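Local coordinates for anastral spindle 2, SAS 4 (PDB 4BY2), which is an engineered fusion of the Ana2 proline-rich motif with the TCP domain of Sas-4, a centriole protein that probably acts as a molecular adaptor, at residues R15-P20 and Y116-T121; N82-K87 and L98-D103; M93-L98 and K105-R110; E111-Y116 and W124-L129. All coordinates share one frame; numbering follows the deposited sequence.

Contact 1 (R15-P20 and Y116-T121)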
# COMPACT_ATOMS: atom_id res chain seq x y z
N ARG A 15 -3.89 -12.54 6.06
CA ARG A 15 -2.53 -12.09 5.73
C ARG A 15 -1.80 -11.63 7.00
O ARG A 15 -2.45 -11.24 7.97
CB ARG A 15 -2.58 -10.92 4.74
CG ARG A 15 -3.03 -11.26 3.33
CD ARG A 15 -3.17 -9.99 2.52
NE ARG A 15 -3.52 -10.24 1.12
CZ ARG A 15 -3.68 -9.29 0.21
NH1 ARG A 15 -3.52 -8.01 0.54
NH2 ARG A 15 -4.00 -9.60 -1.04
N LEU A 16 -0.46 -11.64 6.97
CA LEU A 16 0.36 -11.16 8.08
C LEU A 16 0.47 -9.64 7.98
O LEU A 16 0.87 -9.12 6.93
CB LEU A 16 1.76 -11.82 8.08
CG LEU A 16 1.80 -13.30 8.49
CD1 LEU A 16 2.94 -14.03 7.80
CD2 LEU A 16 1.89 -13.45 10.01
N ALA A 17 0.05 -8.93 9.05
CA ALA A 17 0.02 -7.47 9.14
C ALA A 17 1.39 -6.81 8.95
O ALA A 17 2.34 -7.18 9.65
CB ALA A 17 -0.61 -7.02 10.45
N PRO A 18 1.52 -5.85 8.01
CA PRO A 18 2.82 -5.20 7.79
C PRO A 18 3.18 -4.15 8.84
O PRO A 18 2.34 -3.70 9.62
CB PRO A 18 2.67 -4.59 6.40
CG PRO A 18 1.24 -4.28 6.30
CD PRO A 18 0.50 -5.31 7.08
N ARG A 19 4.45 -3.75 8.82
CA ARG A 19 5.06 -2.76 9.71
C ARG A 19 5.46 -1.54 8.85
O ARG A 19 5.98 -1.75 7.75
CB ARG A 19 6.31 -3.39 10.35
CG ARG A 19 6.82 -2.70 11.61
CD ARG A 19 8.33 -2.57 11.60
NE ARG A 19 9.01 -3.86 11.72
CZ ARG A 19 9.57 -4.31 12.84
NH1 ARG A 19 9.55 -3.59 13.95
NH2 ARG A 19 10.17 -5.50 12.85
N PRO A 20 5.22 -0.28 9.30
CA PRO A 20 5.63 0.87 8.48
C PRO A 20 7.15 1.01 8.39
O PRO A 20 7.86 0.59 9.30
CB PRO A 20 5.00 2.06 9.20
CG PRO A 20 4.88 1.63 10.60
CD PRO A 20 4.59 0.16 10.56
N TYR A 116 -7.37 -4.72 1.26
CA TYR A 116 -7.26 -5.54 2.47
C TYR A 116 -7.18 -4.68 3.71
O TYR A 116 -6.32 -3.80 3.79
CB TYR A 116 -6.08 -6.52 2.39
CG TYR A 116 -6.17 -7.66 3.40
CD1 TYR A 116 -5.78 -7.48 4.72
CD2 TYR A 116 -6.65 -8.91 3.02
CE1 TYR A 116 -5.88 -8.51 5.65
CE2 TYR A 116 -6.73 -9.95 3.94
CZ TYR A 116 -6.35 -9.75 5.25
OH TYR A 116 -6.43 -10.77 6.17
N TYR A 117 -8.05 -4.94 4.70
CA TYR A 117 -8.05 -4.21 5.96
C TYR A 117 -7.52 -5.08 7.09
O TYR A 117 -8.13 -6.09 7.43
CB TYR A 117 -9.45 -3.65 6.28
CG TYR A 117 -9.52 -2.87 7.58
CD1 TYR A 117 -8.91 -1.62 7.70
CD2 TYR A 117 -10.21 -3.36 8.68
CE1 TYR A 117 -8.98 -0.89 8.88
CE2 TYR A 117 -10.30 -2.64 9.87
CZ TYR A 117 -9.67 -1.41 9.97
OH TYR A 117 -9.74 -0.68 11.13
N TYR A 118 -6.36 -4.70 7.66
CA TYR A 118 -5.74 -5.39 8.79
C TYR A 118 -6.38 -4.74 10.02
O TYR A 118 -6.02 -3.62 10.40
CB TYR A 118 -4.20 -5.22 8.79
CG TYR A 118 -3.53 -5.66 7.50
CD1 TYR A 118 -3.34 -4.76 6.46
CD2 TYR A 118 -3.08 -6.96 7.34
CE1 TYR A 118 -2.72 -5.16 5.27
CE2 TYR A 118 -2.45 -7.37 6.16
CZ TYR A 118 -2.28 -6.46 5.13
OH TYR A 118 -1.67 -6.84 3.96
N ALA A 119 -7.40 -5.41 10.57
CA ALA A 119 -8.23 -4.94 11.68
C ALA A 119 -7.46 -4.61 12.95
O ALA A 119 -7.75 -3.58 13.56
CB ALA A 119 -9.33 -5.94 11.97
N GLU A 120 -6.51 -5.48 13.35
CA GLU A 120 -5.71 -5.33 14.57
C GLU A 120 -4.83 -4.07 14.54
O GLU A 120 -4.73 -3.38 15.56
CB GLU A 120 -4.86 -6.59 14.79
CG GLU A 120 -4.49 -6.84 16.25
CD GLU A 120 -3.95 -8.23 16.54
OE1 GLU A 120 -2.92 -8.61 15.94
OE2 GLU A 120 -4.55 -8.92 17.39
N THR A 121 -4.22 -3.78 13.38
CA THR A 121 -3.31 -2.66 13.18
C THR A 121 -3.94 -1.44 12.46
O THR A 121 -3.23 -0.46 12.23
CB THR A 121 -2.04 -3.14 12.46
OG1 THR A 121 -2.39 -3.98 11.36
CG2 THR A 121 -1.09 -3.88 13.39
O HOH W 1 -0.38 -3.30 9.53
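The hydroxyl of Y116 is gripped from two directions: the backbone N of R15 donates to OH over 3.1 Å at 156°, and the carboxylate of D103 is its other partner, presumably taking the hydroxyl proton. This is where the Ana2 part of the fusion, an irregular proline-rich run, lies against the end of a strand in the Sas-4 TCP domain, a long antiparallel meander. From that backbone bond the R15 side chain travels back over the Y116 ring in the opposite sense to the tyrosine. Its carbons are extended, chi2 174° setting CD, and CD sits over the ring face, 3.8 Å from the centroid. The guanidinium then follows nearly parallel to the ring, the planes 13° apart, and NH1 comes to within 3.5 Å of Y116 CB. Y118 OH lies at the edge of this guanidinium, near its plane.

The Y118 ring is covered on both faces. Over the centre of one face sits P18 CD in a CH-pi contact, 3.6 Å from the centroid, the proline and tyrosine meeting tip to tip; over the centre of the opposite face sits Y116 CD1. A17 comes in obliquely, its CA 3.6 Å from Y118 CD2, while its CB touches T121 OG1. Nearby, H125 of the adjoining strand packs against both R15 and Y118. At the far end one water links the two segments: it donates to P18 O at 2.8 Å and bonds T121 OG1.

Contact 2 (N82-K87 and L98-D103); sequences NGNLKK and LYFNKD
L85 and L98 form an antiparallel hydrogen-bonded pair within the Sas-4 part, L85 N to L98 O at 2.9 Å and L98 N to L85 O at 2.8 Å, and beyond it the 98-103 segment folds into a type I turn from Y99 to K102. The two leucine side chains leave on the same face of the sheet, their CB atoms 4.1 Å apart, and K87 crosses L98 at a slant, CD 4.2 Å from CD1.

Where the regular pairing stops, the N84 side chain takes over. CG stands beside the backbone N, and OD1 accepts from F100 N at 3.2 Å, a bent bond of 139° with the donor tilted 21° from the carbonyl plane. The amide lies nearly flat with the F100 ring, 5° between planes, and OD1 meets that ring at its edge beside CD2. Against Y99 the same amide stands almost perpendicular, with ND2 3.6 Å from CD1. ND2 itself is bonded to M12 O in the Ana2 part, so both ends of the amide are used. Just before, N82 OD1 accepts from N84 N at 3.1 Å in an Asx turn. It spans G83; N82 O also rests near F100 CB.

Around this join, strand 85-88 runs between strands 76-79 and 94-98, with K86 bonded to I78 through the backbone and K87 to R96, while D103, just after the turn, accepts from A119 N in the loop after strand 113-118.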
# COMPACT_ATOMS: atom_id res chain seq x y z
N ASN A 82 -14.63 -22.04 9.77
CA ASN A 82 -13.62 -21.28 10.51
C ASN A 82 -14.13 -19.95 11.10
O ASN A 82 -13.57 -19.46 12.08
CB ASN A 82 -12.36 -21.05 9.65
CG ASN A 82 -12.64 -20.65 8.22
OD1 ASN A 82 -13.48 -19.78 7.94
ND2 ASN A 82 -11.95 -21.27 7.29
N GLY A 83 -15.18 -19.40 10.50
CA GLY A 83 -15.80 -18.15 10.93
C GLY A 83 -15.89 -17.09 9.85
O GLY A 83 -16.47 -16.03 10.08
N ASN A 84 -15.31 -17.37 8.66
CA ASN A 84 -15.30 -16.46 7.52
C ASN A 84 -16.66 -16.33 6.84
O ASN A 84 -17.42 -17.30 6.78
CB ASN A 84 -14.25 -16.88 6.48
CG ASN A 84 -12.81 -16.83 6.95
OD1 ASN A 84 -12.49 -16.40 8.06
ND2 ASN A 84 -11.91 -17.30 6.10
N LEU A 85 -16.94 -15.12 6.32
CA LEU A 85 -18.17 -14.80 5.59
C LEU A 85 -17.80 -14.15 4.25
O LEU A 85 -17.35 -13.00 4.22
CB LEU A 85 -19.11 -13.91 6.44
CG LEU A 85 -20.38 -13.35 5.77
CD1 LEU A 85 -21.29 -14.47 5.24
CD2 LEU A 85 -21.14 -12.45 6.72
N LYS A 86 -17.95 -14.91 3.15
CA LYS A 86 -17.65 -14.43 1.80
C LYS A 86 -18.94 -13.92 1.15
O LYS A 86 -19.87 -14.70 0.95
CB LYS A 86 -17.01 -15.55 0.96
CG LYS A 86 -16.34 -15.06 -0.32
CD LYS A 86 -16.09 -16.21 -1.28
CE LYS A 86 -15.08 -15.88 -2.35
NZ LYS A 86 -13.68 -16.02 -1.85
N LYS A 87 -19.00 -12.61 0.85
CA LYS A 87 -20.16 -12.00 0.21
C LYS A 87 -19.84 -11.69 -1.25
O LYS A 87 -18.85 -11.02 -1.53
CB LYS A 87 -20.60 -10.73 0.96
CG LYS A 87 -21.26 -11.00 2.30
CD LYS A 87 -21.77 -9.72 2.96
CE LYS A 87 -23.22 -9.43 2.64
NZ LYS A 87 -23.72 -8.22 3.36
N LEU A 98 -15.10 -11.51 4.93
CA LEU A 98 -15.10 -11.04 6.31
C LEU A 98 -14.50 -12.16 7.18
O LEU A 98 -15.20 -13.10 7.55
CB LEU A 98 -16.53 -10.68 6.77
CG LEU A 98 -17.16 -9.43 6.16
CD1 LEU A 98 -18.16 -9.79 5.06
CD2 LEU A 98 -17.85 -8.59 7.22
N TYR A 99 -13.19 -12.07 7.45
CA TYR A 99 -12.44 -13.05 8.23
C TYR A 99 -12.84 -13.08 9.71
O TYR A 99 -13.41 -12.11 10.21
CB TYR A 99 -10.92 -12.83 8.09
CG TYR A 99 -10.36 -13.03 6.70
CD1 TYR A 99 -9.95 -14.29 6.27
CD2 TYR A 99 -10.19 -11.95 5.84
CE1 TYR A 99 -9.41 -14.47 4.99
CE2 TYR A 99 -9.65 -12.13 4.56
CZ TYR A 99 -9.27 -13.39 4.14
OH TYR A 99 -8.75 -13.56 2.88
N PHE A 100 -12.52 -14.19 10.40
CA PHE A 100 -12.77 -14.42 11.82
C PHE A 100 -12.09 -13.38 12.73
O PHE A 100 -12.66 -13.00 13.76
CB PHE A 100 -12.38 -15.85 12.23
CG PHE A 100 -10.99 -16.30 11.84
CD1 PHE A 100 -9.91 -16.10 12.70
CD2 PHE A 100 -10.76 -16.95 10.64
CE1 PHE A 100 -8.62 -16.52 12.34
CE2 PHE A 100 -9.48 -17.37 10.28
CZ PHE A 100 -8.42 -17.15 11.13
N ASN A 101 -10.88 -12.92 12.34
CA ASN A 101 -10.08 -11.93 13.07
C ASN A 101 -10.46 -10.46 12.74
O ASN A 101 -9.67 -9.55 13.03
CB ASN A 101 -8.58 -12.19 12.85
CG ASN A 101 -8.08 -12.02 11.43
OD1 ASN A 101 -8.83 -12.02 10.45
ND2 ASN A 101 -6.77 -11.89 11.28
N LYS A 102 -11.67 -10.24 12.16
CA LYS A 102 -12.27 -8.95 11.77
C LYS A 102 -11.61 -8.31 10.51
O LYS A 102 -11.97 -7.19 10.13
CB LYS A 102 -12.34 -7.96 12.96
CG LYS A 102 -13.56 -7.04 12.96
CD LYS A 102 -13.28 -5.73 13.71
CE LYS A 102 -14.43 -4.75 13.64
NZ LYS A 102 -15.50 -5.06 14.62
N ASP A 103 -10.69 -9.04 9.85
CA ASP A 103 -10.01 -8.60 8.62
C ASP A 103 -10.98 -8.65 7.44
O ASP A 103 -11.81 -9.55 7.38
CB ASP A 103 -8.78 -9.47 8.31
CG ASP A 103 -7.49 -9.11 9.02
OD1 ASP A 103 -7.53 -8.26 9.94
OD2 ASP A 103 -6.44 -9.69 8.68

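Contact 3 (M93-L98 and K105-R110)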
# COMPACT_ATOMS: atom_id res chain seq x y z
N MET A 93 -18.88 -9.46 -9.61
CA MET A 93 -17.77 -8.53 -9.87
C MET A 93 -17.19 -7.96 -8.57
O MET A 93 -15.99 -7.69 -8.51
CB MET A 93 -18.21 -7.38 -10.81
CG MET A 93 -18.79 -7.85 -12.13
SD MET A 93 -17.58 -8.63 -13.23
CE MET A 93 -16.93 -7.20 -14.07
N ASN A 94 -18.05 -7.76 -7.55
CA ASN A 94 -17.66 -7.24 -6.24
C ASN A 94 -17.77 -8.33 -5.16
O ASN A 94 -18.86 -8.83 -4.88
CB ASN A 94 -18.46 -5.99 -5.88
CG ASN A 94 -18.09 -4.78 -6.71
OD1 ASN A 94 -18.13 -4.79 -7.95
ND2 ASN A 94 -17.73 -3.69 -6.04
N LEU A 95 -16.62 -8.70 -4.57
CA LEU A 95 -16.51 -9.73 -3.54
C LEU A 95 -15.93 -9.15 -2.25
O LEU A 95 -15.12 -8.22 -2.32
CB LEU A 95 -15.60 -10.88 -4.02
CG LEU A 95 -16.02 -11.62 -5.29
CD1 LEU A 95 -15.24 -11.13 -6.49
CD2 LEU A 95 -15.79 -13.11 -5.13
N ARG A 96 -16.33 -9.69 -1.08
CA ARG A 96 -15.77 -9.27 0.21
C ARG A 96 -15.74 -10.44 1.21
O ARG A 96 -16.77 -11.05 1.50
CB ARG A 96 -16.41 -7.99 0.79
CG ARG A 96 -17.88 -8.05 1.19
CD ARG A 96 -18.34 -6.72 1.78
NE ARG A 96 -17.63 -6.40 3.03
CZ ARG A 96 -17.57 -5.19 3.57
NH1 ARG A 96 -18.17 -4.16 2.99
NH2 ARG A 96 -16.90 -4.99 4.70
N MET A 97 -14.52 -10.76 1.69
CA MET A 97 -14.28 -11.83 2.65
C MET A 97 -14.13 -11.22 4.04
O MET A 97 -13.18 -10.49 4.29
CB MET A 97 -13.03 -12.65 2.26
CG MET A 97 -12.74 -13.83 3.19
SD MET A 97 -13.74 -15.31 2.90
CE MET A 97 -12.84 -16.05 1.56
N LEU A 98 -15.10 -11.51 4.93
CA LEU A 98 -15.10 -11.04 6.31
C LEU A 98 -14.50 -12.16 7.18
O LEU A 98 -15.20 -13.10 7.55
CB LEU A 98 -16.53 -10.68 6.77
CG LEU A 98 -17.16 -9.43 6.16
CD1 LEU A 98 -18.16 -9.79 5.06
CD2 LEU A 98 -17.85 -8.59 7.22
N LYS A 105 -11.30 -8.45 3.06
CA LYS A 105 -10.65 -8.55 1.75
C LYS A 105 -11.68 -8.25 0.63
O LYS A 105 -12.51 -9.10 0.32
CB LYS A 105 -9.98 -9.92 1.56
CG LYS A 105 -9.11 -10.01 0.31
CD LYS A 105 -8.37 -11.34 0.24
CE LYS A 105 -7.81 -11.62 -1.13
NZ LYS A 105 -8.87 -12.05 -2.08
N GLU A 106 -11.62 -7.02 0.06
CA GLU A 106 -12.51 -6.56 -1.01
C GLU A 106 -11.89 -6.79 -2.39
O GLU A 106 -10.78 -6.33 -2.64
CB GLU A 106 -12.86 -5.07 -0.83
CG GLU A 106 -13.92 -4.81 0.23
CD GLU A 106 -14.20 -3.35 0.56
OE1 GLU A 106 -13.83 -2.46 -0.24
OE2 GLU A 106 -14.81 -3.10 1.63
N THR A 107 -12.61 -7.49 -3.28
CA THR A 107 -12.17 -7.78 -4.65
C THR A 107 -13.14 -7.14 -5.64
O THR A 107 -14.27 -7.60 -5.79
CB THR A 107 -11.97 -9.30 -4.87
OG1 THR A 107 -11.15 -9.83 -3.83
CG2 THR A 107 -11.35 -9.62 -6.23
N ASN A 108 -12.70 -6.04 -6.28
CA ASN A 108 -13.47 -5.29 -7.27
C ASN A 108 -12.91 -5.63 -8.66
O ASN A 108 -11.82 -5.18 -9.01
CB ASN A 108 -13.37 -3.78 -7.01
CG ASN A 108 -13.58 -3.38 -5.57
OD1 ASN A 108 -12.67 -3.46 -4.73
ND2 ASN A 108 -14.78 -2.91 -5.26
N ILE A 109 -13.63 -6.48 -9.42
CA ILE A 109 -13.22 -6.93 -10.76
C ILE A 109 -13.39 -5.79 -11.78
O ILE A 109 -12.60 -5.70 -12.72
CB ILE A 109 -13.93 -8.26 -11.16
CG1 ILE A 109 -13.51 -9.41 -10.20
CG2 ILE A 109 -13.65 -8.66 -12.62
CD1 ILE A 109 -14.43 -10.62 -10.16
N ARG A 110 -14.39 -4.91 -11.58
CA ARG A 110 -14.64 -3.77 -12.46
C ARG A 110 -13.55 -2.71 -12.34
O ARG A 110 -13.13 -2.14 -13.34
CB ARG A 110 -16.03 -3.17 -12.22
CG ARG A 110 -17.01 -3.47 -13.34
CD ARG A 110 -18.35 -2.80 -13.12
NE ARG A 110 -19.23 -3.57 -12.25
CZ ARG A 110 -20.11 -4.48 -12.68
NH1 ARG A 110 -20.20 -4.76 -13.97
NH2 ARG A 110 -20.89 -5.11 -11.82
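Bends in M93 at chi2 (-68°) and chi3 (-87°) curl its end round so that CE meets I109 CG2 at 3.9 Å and R110 CG close by. R96 starts with CG in the crowded position between backbone N and carbonyl carbon, and its chain ends up beside E106, both pointing the same way.

Those two form a long salt bridge, R96 NH1 to E106 OE2 at 3.8 Å. OE2 sits over one face of the guanidinium near its rim, and no N-H points at it, so the attraction is one of charge alone. R110 meets M93 at about a right angle: M93 CG lies over a face of its guanidinium, 3.5 Å from NH2, while the charge itself is paired with D91. On the face carrying L95 and T107, the CB atoms of that pair meet, and L95 CD1 touches I109 CD1 at 3.8 Å.

The backbones bond through L95 with T107 and M97 with K105, each pair by two hydrogen bonds, and I109 N adds a last, nearly straight one to M93 O at 2.8 Å. Between them the non-hydrogen-bonded pairs contribute CA-H...O contacts, such as R96 CA to K105 O.

With strand axes 4.6 Å apart and directions 170° from one another, this is a regular antiparallel beta hairpin, the unit from which the extended meander of the Sas-4 TCP domain is built.

Contact 4 (E111-Y116 and W124-L129); sequences EGTVKY and WHTSYL
V114 pairs with S127 and Y116 with H125, each by two backbone hydrogen bonds; strands 113-116 and 124-128 of the Sas-4 part run antiparallel at 168°. S127 N to V114 O is the shorter of the first pair at 2.8 Å, V114 N to S127 O the longer at 3.2 Å. CA-H...O contacts fill in between, including W124 CA to Y116 O.

Water adds to this at two places. One molecule donates to V114 O and bonds S127 OG, each at 2.7 Å; another donates to E111 O, accepts from L129 N and lies in plane at the edge of the Y128 ring.

Apolar contacts run along the face of T113, K115, T126 and Y128. T113 CG2 touches Y128 CD2 at 3.6 Å, the two lying side by side. K115, extended beyond CG, runs alongside T126, its CG 3.8 Å from CG2. W124 brings CZ3 to 4.1 Å from K115 CB.

The hairpin is flanked by strand 104-108 on one side, where G112 and T113 both face N108 in a G1 beta bulge, and on the other by strand 133-136, bonded through W124 and T126.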
# COMPACT_ATOMS: atom_id res chain seq x y z
N GLU A 111 -13.09 -2.46 -11.10
CA GLU A 111 -12.05 -1.47 -10.80
C GLU A 111 -10.64 -2.09 -10.83
O GLU A 111 -9.65 -1.35 -10.77
CB GLU A 111 -12.32 -0.77 -9.46
CG GLU A 111 -13.66 -0.05 -9.37
CD GLU A 111 -14.80 -0.83 -8.73
OE1 GLU A 111 -15.07 -1.97 -9.17
OE2 GLU A 111 -15.44 -0.27 -7.81
N GLY A 112 -10.56 -3.42 -10.92
CA GLY A 112 -9.31 -4.18 -10.93
C GLY A 112 -8.50 -3.99 -9.66
O GLY A 112 -7.28 -3.82 -9.73
N THR A 113 -9.18 -3.97 -8.50
CA THR A 113 -8.54 -3.72 -7.21
C THR A 113 -8.80 -4.79 -6.15
O THR A 113 -9.90 -5.34 -6.07
CB THR A 113 -8.90 -2.33 -6.65
OG1 THR A 113 -10.32 -2.18 -6.62
CG2 THR A 113 -8.28 -1.19 -7.45
N VAL A 114 -7.78 -5.04 -5.33
CA VAL A 114 -7.84 -5.96 -4.19
C VAL A 114 -7.48 -5.09 -2.97
O VAL A 114 -6.35 -4.62 -2.85
CB VAL A 114 -6.91 -7.20 -4.35
CG1 VAL A 114 -7.05 -8.14 -3.15
CG2 VAL A 114 -7.19 -7.95 -5.65
N LYS A 115 -8.48 -4.82 -2.12
CA LYS A 115 -8.30 -4.02 -0.90
C LYS A 115 -8.29 -4.95 0.31
O LYS A 115 -9.10 -5.87 0.38
CB LYS A 115 -9.41 -2.97 -0.76
CG LYS A 115 -9.28 -1.80 -1.73
CD LYS A 115 -10.26 -0.68 -1.39
CE LYS A 115 -10.06 0.53 -2.28
NZ LYS A 115 -11.09 1.57 -2.01
N TYR A 116 -7.37 -4.72 1.26
CA TYR A 116 -7.26 -5.54 2.47
C TYR A 116 -7.18 -4.68 3.71
O TYR A 116 -6.32 -3.80 3.79
CB TYR A 116 -6.08 -6.52 2.39
CG TYR A 116 -6.17 -7.66 3.40
CD1 TYR A 116 -5.78 -7.48 4.72
CD2 TYR A 116 -6.65 -8.91 3.02
CE1 TYR A 116 -5.88 -8.51 5.65
CE2 TYR A 116 -6.73 -9.95 3.94
CZ TYR A 116 -6.35 -9.75 5.25
OH TYR A 116 -6.43 -10.77 6.17
N TRP A 124 -4.74 -0.36 5.82
CA TRP A 124 -5.32 -0.69 4.53
C TRP A 124 -4.23 -1.02 3.51
O TRP A 124 -3.18 -0.38 3.50
CB TRP A 124 -6.15 0.49 4.01
CG TRP A 124 -7.53 0.57 4.59
CD1 TRP A 124 -7.97 1.39 5.58
CD2 TRP A 124 -8.67 -0.21 4.19
NE1 TRP A 124 -9.30 1.18 5.83
CE2 TRP A 124 -9.76 0.20 4.98
CE3 TRP A 124 -8.86 -1.23 3.24
CZ2 TRP A 124 -11.03 -0.38 4.86
CZ3 TRP A 124 -10.12 -1.80 3.12
CH2 TRP A 124 -11.19 -1.37 3.92
N HIS A 125 -4.47 -2.02 2.64
CA HIS A 125 -3.55 -2.40 1.57
C HIS A 125 -4.32 -2.55 0.26
O HIS A 125 -5.16 -3.44 0.13
CB HIS A 125 -2.75 -3.67 1.92
CG HIS A 125 -1.79 -4.09 0.85
ND1 HIS A 125 -0.52 -3.57 0.76
CD2 HIS A 125 -1.95 -5.00 -0.14
CE1 HIS A 125 0.06 -4.16 -0.27
NE2 HIS A 125 -0.77 -5.03 -0.85
N THR A 126 -4.04 -1.66 -0.72
CA THR A 126 -4.70 -1.69 -2.02
C THR A 126 -3.76 -2.15 -3.12
O THR A 126 -2.68 -1.60 -3.28
CB THR A 126 -5.37 -0.34 -2.33
OG1 THR A 126 -6.10 0.11 -1.19
CG2 THR A 126 -6.30 -0.41 -3.54
N SER A 127 -4.17 -3.19 -3.86
CA SER A 127 -3.44 -3.74 -5.00
C SER A 127 -4.15 -3.27 -6.27
O SER A 127 -5.38 -3.21 -6.30
CB SER A 127 -3.42 -5.26 -4.95
OG SER A 127 -2.66 -5.75 -3.85
N TYR A 128 -3.37 -2.92 -7.30
CA TYR A 128 -3.89 -2.46 -8.59
C TYR A 128 -3.45 -3.41 -9.71
O TYR A 128 -2.46 -4.13 -9.55
CB TYR A 128 -3.46 -1.01 -8.87
CG TYR A 128 -4.01 -0.01 -7.88
CD1 TYR A 128 -3.31 0.32 -6.72
CD2 TYR A 128 -5.22 0.63 -8.10
CE1 TYR A 128 -3.82 1.23 -5.79
CE2 TYR A 128 -5.75 1.55 -7.19
CZ TYR A 128 -5.03 1.85 -6.04
OH TYR A 128 -5.54 2.75 -5.13
N LEU A 129 -4.19 -3.40 -10.83
CA LEU A 129 -3.94 -4.23 -12.01
C LEU A 129 -2.54 -4.04 -12.60
O LEU A 129 -1.92 -5.02 -13.03
CB LEU A 129 -5.02 -3.94 -13.06
CG LEU A 129 -5.32 -5.05 -14.05
CD1 LEU A 129 -6.82 -5.27 -14.18
CD2 LEU A 129 -4.70 -4.77 -15.42
O HOH W 2 -6.63 -1.25 -10.98
O HOH W 3 -4.35 -6.08 -1.75

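How the contacts relate
Starting at the N terminus, the Ana2 segment 15-20 passes along the ends of the Sas-4 strands and meets 116-121 in contact 1; the loop it closes is the longest and includes the fusion junction and the unmodelled residues 25-64, so it belongs to the construct. Contacts 2 and 3 both fall within that loop. They cross one another, sharing L98, and successively bring strands 85-88, 94-98 and 104-108 side by side. Contact 4 opens only after contact 3 has closed. It shares Y116 with contact 1 and crosses it, carrying the meander on to strand 123-128. Strands 104-108 and 113-118 connect contacts 3 and 4 through E106 N to K115 O, while D103 ties contact 2 to contact 1.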